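Malic enzyme (Entamoeba histolytica, PDB 3NV9) activates the drug metronidazole and, as a malic enzyme, oxidatively decarboxylates malate to pyruvate, probably with NADP as the acceptor, working as a deeply entangled dimer. Local coordinates at the interface of chains A and B. Residues are numbered along the deposited sequence; one frame, centred on the assembly and turned at random. Chains: chain A/B, Malic enzyme.

Contact 1: the interface of chains A and B. Residues chain A 102-103, 115-116, 328; chain B 66, 69-70, 73.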
ATOM      1  N   VAL A 102     -12.970 -14.185  -7.320  1.00 28.51           N
ATOM      2  CA  VAL A 102     -13.418 -13.234  -6.318  1.00 28.42           C
ATOM      3  C   VAL A 102     -14.862 -13.407  -5.951  1.00 27.74           C
ATOM      4  O   VAL A 102     -15.778 -13.070  -6.735  1.00 27.98           O
ATOM      5  CB  VAL A 102     -12.813 -11.767  -6.448  1.00 29.21           C
ATOM      6  CG1 VAL A 102     -11.842 -11.616  -7.625  1.00 27.83           C
ATOM      7  CG2 VAL A 102     -13.828 -10.700  -6.324  1.00 28.30           C
ATOM      8  N   LEU A 103     -15.038 -13.958  -4.741  1.00 25.74           N
ATOM      9  CA  LEU A 103     -16.281 -14.575  -4.300  1.00 25.51           C
ATOM     10  C   LEU A 103     -16.876 -15.443  -5.408  1.00 26.32           C
ATOM     11  O   LEU A 103     -16.141 -16.029  -6.163  1.00 27.13           O
ATOM     12  CB  LEU A 103     -17.271 -13.542  -3.838  1.00 24.43           C
ATOM     13  CG  LEU A 103     -16.714 -12.413  -2.973  1.00 25.42           C
ATOM     14  CD1 LEU A 103     -17.819 -11.356  -2.808  1.00 18.24           C
ATOM     15  CD2 LEU A 103     -16.262 -12.963  -1.599  1.00 20.36           C
ATOM     16  N   GLY A 115     -12.460  -4.073  -4.772  1.00 20.02           N
ATOM     17  CA  GLY A 115     -13.530  -3.891  -3.798  1.00 19.53           C
ATOM     18  C   GLY A 115     -13.318  -4.845  -2.667  1.00 20.54           C
ATOM     19  O   GLY A 115     -13.300  -4.450  -1.489  1.00 22.05           O
ATOM     20  N   VAL A 116     -13.111  -6.114  -2.992  1.00 20.96           N
ATOM     21  CA  VAL A 116     -12.968  -7.161  -1.963  1.00 19.58           C
ATOM     22  C   VAL A 116     -11.626  -7.030  -1.225  1.00 20.12           C
ATOM     23  O   VAL A 116     -11.573  -7.174   0.006  1.00 20.71           O
ATOM     24  CB  VAL A 116     -13.119  -8.556  -2.596  1.00 20.27           C
ATOM     25  CG1 VAL A 116     -12.653  -9.693  -1.637  1.00 18.55           C
ATOM     26  CG2 VAL A 116     -14.584  -8.774  -3.046  1.00 19.24           C
ATOM     27  N   ASN A 328     -20.744 -16.848  -1.504  1.00 25.13           N
ATOM     28  CA  ASN A 328     -21.047 -15.435  -1.519  1.00 24.77           C
ATOM     29  C   ASN A 328     -21.168 -14.986  -2.963  1.00 25.13           C
ATOM     30  O   ASN A 328     -20.440 -15.512  -3.811  1.00 25.34           O
ATOM     31  CB  ASN A 328     -19.887 -14.724  -0.839  1.00 24.87           C
ATOM     32  CG  ASN A 328     -19.854 -14.978   0.708  1.00 24.79           C
ATOM     33  OD1 ASN A 328     -18.850 -15.400   1.253  1.00 30.24           O
ATOM     34  ND2 ASN A 328     -20.947 -14.693   1.383  1.00 23.98           N
TER
ATOM     35  N   THR B  66     -19.069  -9.002   2.101  1.00 24.03           N
ATOM     36  CA  THR B  66     -20.169  -9.811   1.576  1.00 25.13           C
ATOM     37  C   THR B  66     -21.418  -9.557   2.376  1.00 23.18           C
ATOM     38  O   THR B  66     -21.327  -9.412   3.592  1.00 23.53           O
ATOM     39  CB  THR B  66     -19.893 -11.317   1.680  1.00 26.94           C
ATOM     40  OG1 THR B  66     -19.368 -11.608   2.999  1.00 29.57           O
ATOM     41  CG2 THR B  66     -18.913 -11.687   0.722  1.00 28.32           C
ATOM     42  N   VAL B  69     -20.342  -6.254  -1.457  1.00 18.17           N
ATOM     43  CA  VAL B  69     -19.143  -5.910  -2.182  1.00 17.95           C
ATOM     44  C   VAL B  69     -19.122  -6.556  -3.575  1.00 18.70           C
ATOM     45  O   VAL B  69     -18.428  -6.062  -4.509  1.00 17.71           O
ATOM     46  CB  VAL B  69     -17.890  -6.258  -1.360  1.00 18.95           C
ATOM     47  CG1 VAL B  69     -17.589  -7.815  -1.387  1.00 16.37           C
ATOM     48  CG2 VAL B  69     -16.694  -5.424  -1.847  1.00 18.93           C
ATOM     49  N   SER B  70     -19.940  -7.602  -3.733  1.00 19.32           N
ATOM     50  CA  SER B  70     -20.097  -8.266  -5.027  1.00 21.38           C
ATOM     51  C   SER B  70     -20.484  -7.304  -6.168  1.00 21.60           C
ATOM     52  O   SER B  70     -19.954  -7.431  -7.284  1.00 23.48           O
ATOM     53  CB  SER B  70     -21.147  -9.369  -4.944  1.00 22.34           C
ATOM     54  OG  SER B  70     -21.219 -10.031  -6.203  1.00 24.68           O
ATOM     55  N   SER B  73     -17.355  -5.723  -7.487  1.00 22.06           N
ATOM     56  CA  SER B  73     -16.562  -6.598  -8.343  1.00 22.45           C
ATOM     57  C   SER B  73     -17.218  -6.702  -9.732  1.00 23.17           C
ATOM     58  O   SER B  73     -16.537  -6.688 -10.725  1.00 24.49           O
ATOM     59  CB  SER B  73     -16.443  -7.998  -7.759  1.00 22.69           C
ATOM     60  OG  SER B  73     -16.231  -7.970  -6.371  1.00 22.95           O
TER
HETATM   61  O   HOH W   1     -14.056  -6.553  -5.681  1.00 18.78           O
HETATM   62  O   HOH W   2     -17.245 -10.538  -5.901  1.00 26.17           O
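A mainly apolar patch of the two-fold interface, stitched at one end by ordered water, packs the start of helix B:69-78 and the loop before it against chain A and so helps hold the entangled dimer together. B:Val69 uses both of its branches. Its side chain crosses that of A:Val116 at about a right angle, B:Val69 CG1 meeting A:Val116 CG2 at 3.6 Å. A:Leu103, also crossing at about a right angle, brings CD1 to within 3.8 Å of B:Val69 CG1. With chi1 at 77°, CG1 of B:Val69 lies between its own backbone N and carbonyl carbon, while CG2, opposite the N, comes within 3.5 Å of the carbonyl carbon C of A:Gly115. The methyl CG2 of B:Thr66 sits in the angle between A:Leu103 and A:Asn328: it touches CD1 and CD2 of the leucine and lies 3.4 Å from CG of the asparagine, whose side chain crosses the threonine at about a right angle. A turn further along the helix, B:Ser73 turns its hydroxyl OG towards the CG2 methyls of A:Val102 and A:Val116. This OG also binds water 1 at 2.7 Å and water 2 at 2.8 Å. Water 1 meets the backbone N of A:Val116 and water 2 the carbonyl O of A:Val102, so the two waters link the serine to separate segments of chain A. In the fold, helix B:69-78 lies against the beginning of helix A:114-128 and the 3-10 turn A:103-105.

Contact 2: the interface of chains A and B. Residues chain A 32, 351-352; chain B 59, 62-63, 67.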
ATOM      1  N   TYR A  32     -28.028  -4.458   0.089  1.00 20.36           N
ATOM      2  CA  TYR A  32     -26.609  -4.407   0.341  1.00 20.73           C
ATOM      3  C   TYR A  32     -25.780  -4.258  -0.906  1.00 21.47           C
ATOM      4  O   TYR A  32     -24.794  -3.530  -0.882  1.00 22.89           O
ATOM      5  CB  TYR A  32     -26.135  -5.561   1.196  1.00 20.05           C
ATOM      6  CG  TYR A  32     -26.522  -5.381   2.653  1.00 20.30           C
ATOM      7  CD1 TYR A  32     -26.071  -4.275   3.392  1.00 16.11           C
ATOM      8  CD2 TYR A  32     -27.347  -6.296   3.289  1.00 18.13           C
ATOM      9  CE1 TYR A  32     -26.442  -4.100   4.699  1.00 16.82           C
ATOM     10  CE2 TYR A  32     -27.714  -6.121   4.609  1.00 16.92           C
ATOM     11  CZ  TYR A  32     -27.260  -5.046   5.299  1.00 19.10           C
ATOM     12  OH  TYR A  32     -27.638  -4.906   6.612  1.00 23.27           O
ATOM     13  N   GLY A 351     -22.915 -11.412   6.829  1.00 23.39           N
ATOM     14  CA  GLY A 351     -23.280 -10.817   8.122  1.00 22.05           C
ATOM     15  C   GLY A 351     -24.714 -10.355   8.257  1.00 22.32           C
ATOM     16  O   GLY A 351     -25.085  -9.768   9.271  1.00 20.84           O
ATOM     17  N   ASP A 352     -25.544 -10.585   7.224  1.00 22.68           N
ATOM     18  CA  ASP A 352     -26.941 -10.213   7.330  1.00 22.11           C
ATOM     19  C   ASP A 352     -27.852 -11.382   7.676  1.00 22.78           C
ATOM     20  O   ASP A 352     -29.104 -11.211   7.749  1.00 22.91           O
ATOM     21  CB  ASP A 352     -27.433  -9.415   6.120  1.00 21.29           C
ATOM     22  CG  ASP A 352     -27.354 -10.198   4.814  1.00 20.71           C
ATOM     23  OD1 ASP A 352     -26.391 -10.945   4.539  1.00 17.37           O
ATOM     24  OD2 ASP A 352     -28.269  -9.994   4.014  1.00 18.78           O
TER
ATOM     25  N   ASN B  59     -23.493  -3.699  10.656  1.00 22.83           N
ATOM     26  CA  ASN B  59     -24.049  -4.052   9.381  1.00 23.14           C
ATOM     27  C   ASN B  59     -23.468  -3.288   8.163  1.00 23.16           C
ATOM     28  O   ASN B  59     -23.689  -3.680   7.028  1.00 21.60           O
ATOM     29  CB  ASN B  59     -25.557  -3.925   9.456  1.00 24.03           C
ATOM     30  CG  ASN B  59     -26.197  -4.996  10.382  1.00 26.90           C
ATOM     31  OD1 ASN B  59     -26.503  -4.747  11.568  1.00 31.52           O
ATOM     32  ND2 ASN B  59     -26.371  -6.165   9.853  1.00 24.13           N
ATOM     33  N   ASN B  62     -21.706  -5.466   5.761  1.00 19.48           N
ATOM     34  CA  ASN B  62     -22.477  -6.134   4.694  1.00 19.43           C
ATOM     35  C   ASN B  62     -22.435  -5.410   3.352  1.00 19.74           C
ATOM     36  O   ASN B  62     -22.777  -6.013   2.311  1.00 20.05           O
ATOM     37  CB  ASN B  62     -23.917  -6.330   5.146  1.00 18.69           C
ATOM     38  CG  ASN B  62     -23.993  -7.221   6.406  1.00 21.36           C
ATOM     39  OD1 ASN B  62     -23.128  -8.066   6.590  1.00 19.78           O
ATOM     40  ND2 ASN B  62     -24.952  -6.948   7.317  1.00 19.02           N
ATOM     41  N   ALA B  63     -22.050  -4.121   3.387  1.00 18.54           N
ATOM     42  CA  ALA B  63     -21.963  -3.283   2.190  1.00 18.48           C
ATOM     43  C   ALA B  63     -20.474  -3.157   1.790  1.00 18.75           C
ATOM     44  O   ALA B  63     -20.153  -3.113   0.603  1.00 19.58           O
ATOM     45  CB  ALA B  63     -22.573  -1.921   2.426  1.00 16.30           C
ATOM     46  N   PRO B  67     -22.588  -9.520   1.706  1.00 21.38           N
ATOM     47  CA  PRO B  67     -22.705  -9.781   0.254  1.00 20.11           C
ATOM     48  C   PRO B  67     -22.504  -8.555  -0.612  1.00 19.84           C
ATOM     49  O   PRO B  67     -22.240  -8.717  -1.800  1.00 19.13           O
ATOM     50  CB  PRO B  67     -24.166 -10.255   0.101  1.00 19.17           C
ATOM     51  CG  PRO B  67     -24.928  -9.387   1.163  1.00 21.64           C
ATOM     52  CD  PRO B  67     -23.894  -9.238   2.344  1.00 20.34           C
TER
HETATM   53  O   HOH W   3     -27.338  -8.678  10.529  1.00 33.43           O
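B:Asn62 lies between the ring of A:Tyr32 and the backbone of A:Gly351, meeting each with a different part of its side chain. Its CB sits over the centre of the tyrosine face, 3.4 Å from CE1, in a CH-pi contact. The amide beyond stands steeply to the ring, the planes 74° apart, and its ND2 makes two weak hydrogen bonds, to the phenol OH of A:Tyr32 and to the carbonyl O of A:Gly351. OD1 of the same amide faces the CA of A:Gly351. Around this core, B:Asn59 lies by the phenol end of the tyrosine, its amide only 15° from parallel to the ring. At the opposite end of the ring, CG of B:Pro67 packs 4.0 Å from the tyrosine CB, and CD of B:Pro67 approaches OD1 of the A:Asp352 carboxylate. This small mixed polar and aromatic patch of the two-fold dimer interface joins helix A:21-43 and the A:351-352 loop to the successive short helices B:58-60 and B:61-64. In A:Tyr32, chi1 of -75° sets CG anti to the carbonyl carbon, and the ring turns one face to B:Asn62 CB. A cis peptide precedes B:Pro67. Water 3 bridges the chains, 2.8 Å from both A:Gly351 O and B:Asn59 ND2.

Contact 3: the interface of chains A and B. Residues chain A 44-45, 47, 118; chain B 52, 87-88.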
ATOM      1  N   LYS A  44     -15.177   7.141  -2.194  1.00 19.88           N
ATOM      2  CA  LYS A  44     -14.147   6.769  -3.186  1.00 19.70           C
ATOM      3  C   LYS A  44     -13.232   5.699  -2.609  1.00 19.49           C
ATOM      4  O   LYS A  44     -11.977   5.830  -2.603  1.00 18.68           O
ATOM      5  CB  LYS A  44     -13.307   7.964  -3.676  1.00 19.49           C
ATOM      6  CG  LYS A  44     -14.091   9.219  -4.255  1.00 23.95           C
ATOM      7  CD  LYS A  44     -15.171   8.881  -5.311  1.00 31.63           C
ATOM      8  CE  LYS A  44     -15.820  10.161  -5.940  1.00 37.23           C
ATOM      9  NZ  LYS A  44     -17.209  10.526  -5.454  1.00 37.74           N
ATOM     10  N   GLY A  45     -13.855   4.643  -2.097  1.00 19.05           N
ATOM     11  CA  GLY A  45     -13.083   3.568  -1.474  1.00 19.24           C
ATOM     12  C   GLY A  45     -13.342   3.468   0.010  1.00 18.20           C
ATOM     13  O   GLY A  45     -14.360   3.980   0.479  1.00 19.04           O
ATOM     14  N   ILE A  47     -10.290   2.810   2.483  1.00 17.62           N
ATOM     15  CA  ILE A  47      -9.061   3.015   3.277  1.00 18.09           C
ATOM     16  C   ILE A  47      -8.191   4.180   2.753  1.00 18.17           C
ATOM     17  O   ILE A  47      -8.332   4.616   1.618  1.00 18.97           O
ATOM     18  CB  ILE A  47      -8.202   1.718   3.450  1.00 18.30           C
ATOM     19  CG1 ILE A  47      -7.574   1.331   2.117  1.00 17.84           C
ATOM     20  CG2 ILE A  47      -9.060   0.568   3.902  1.00 15.67           C
ATOM     21  CD1 ILE A  47      -6.597   0.092   2.205  1.00 16.36           C
ATOM     22  N   GLU A 118      -9.745  -4.344  -0.841  1.00 17.73           N
ATOM     23  CA  GLU A 118      -9.837  -3.153   0.031  1.00 18.55           C
ATOM     24  C   GLU A 118     -10.684  -3.391   1.318  1.00 19.05           C
ATOM     25  O   GLU A 118     -10.370  -2.888   2.373  1.00 18.44           O
ATOM     26  CB  GLU A 118     -10.326  -1.923  -0.769  1.00 17.83           C
ATOM     27  CG  GLU A 118      -9.893  -0.682  -0.112  1.00 18.96           C
ATOM     28  CD  GLU A 118     -10.313   0.579  -0.806  1.00 20.46           C
ATOM     29  OE1 GLU A 118     -10.207   1.676  -0.174  1.00 20.40           O
ATOM     30  OE2 GLU A 118     -10.762   0.483  -1.953  1.00 22.91           O
TER
ATOM     31  N   LYS B  52     -11.483   5.332   5.837  1.00 17.95           N
ATOM     32  CA  LYS B  52     -11.928   6.634   5.428  1.00 17.48           C
ATOM     33  C   LYS B  52     -13.425   6.623   5.145  1.00 18.46           C
ATOM     34  O   LYS B  52     -13.972   7.574   4.606  1.00 18.97           O
ATOM     35  CB  LYS B  52     -11.136   7.099   4.206  1.00 18.37           C
ATOM     36  CG  LYS B  52     -11.462   6.360   2.875  1.00 15.74           C
ATOM     37  CD  LYS B  52     -10.799   7.011   1.696  1.00 11.19           C
ATOM     38  CE  LYS B  52     -11.288   6.403   0.343  1.00 13.17           C
ATOM     39  NZ  LYS B  52     -10.574   7.079  -0.891  1.00 10.02           N
ATOM     40  N   SER B  87     -12.919   2.305  -5.466  1.00 16.67           N
ATOM     41  CA  SER B  87     -11.837   1.943  -4.584  1.00 16.94           C
ATOM     42  C   SER B  87     -10.839   3.117  -4.464  1.00 17.16           C
ATOM     43  O   SER B  87     -10.949   4.126  -5.157  1.00 17.61           O
ATOM     44  CB  SER B  87     -11.087   0.724  -5.180  1.00 17.28           C
ATOM     45  OG  SER B  87     -10.218   1.188  -6.206  1.00 16.07           O
ATOM     46  N   LEU B  88      -9.842   2.971  -3.621  1.00 16.72           N
ATOM     47  CA  LEU B  88      -8.913   4.058  -3.343  1.00 17.34           C
ATOM     48  C   LEU B  88      -8.041   4.345  -4.576  1.00 18.39           C
ATOM     49  O   LEU B  88      -7.289   5.320  -4.604  1.00 18.33           O
ATOM     50  CB  LEU B  88      -8.052   3.702  -2.129  1.00 16.00           C
ATOM     51  CG  LEU B  88      -6.860   2.747  -2.392  1.00 18.00           C
ATOM     52  CD1 LEU B  88      -5.931   2.708  -1.199  1.00 20.07           C
ATOM     53  CD2 LEU B  88      -7.298   1.313  -2.770  1.00 18.92           C
TER
HETATM   54  O   HOH W   4      -7.986   6.694  -0.542  1.00 27.88           O
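Strand A:47-51, the loop leading into it and helix A:114-128 together receive two segments of chain B, at B:Lys52 and at the start of the 3-10 turn B:88-91. A:Glu118 joins the two chains through its carboxylate. Its OE2 accepts the backbone N of B:Leu88 at 3.1 Å, on the syn side but 35° out of the carboxylate plane. Its OE1 accepts the backbone N of A:Ile47 at 2.9 Å, on the anti side and nearer the plane. Bonded through both oxygens, the carboxylate has its rotation restricted, and the extended chain beyond CG carries it from its helix to the chain boundary. The side chain of B:Leu88 crosses the glutamate obliquely: CD2 lies 3.7 Å from the glutamate CD, while CD1 reaches CG1 of A:Ile47 at 3.9 Å. B:Lys52 approaches from another direction, its chain extended past CG and running by the backbone of A:Ile47 and A:Gly45. The amine nitrogen NZ donates to the carbonyl O of A:Lys44 at 2.5 Å, from above the carbonyl plane, and binds water 4, which also contacts the O of A:Ile47. NZ stands 5.5 Å from OE1 of A:Glu118, so any electrostatic attraction between them would act without direct contact. The patch thus ties the first strand of one subunit to its own helix and to the partner chain, and probably steadies that strand's entry within the dimer.

The three patches form a triangle on one side of the two-fold interface: the C-alpha centres of contact 1 and contact 2 are about 11 Å apart, those of contact 1 and contact 3 about 14 Å, and those of contact 2 and contact 3 about 17 Å. Helix A:114-128 serves both contact 1 and contact 3, with A:Val116 and A:Glu118 two residues apart. On chain B, contact 2 and contact 1 draw on one continuous run, residues 59 to 73, where B:Thr66 and B:Pro67 are neighbours. Because symmetry repeats every patch with the chains exchanged, each subunit both gives and receives these segments, as suits an entangled dimer.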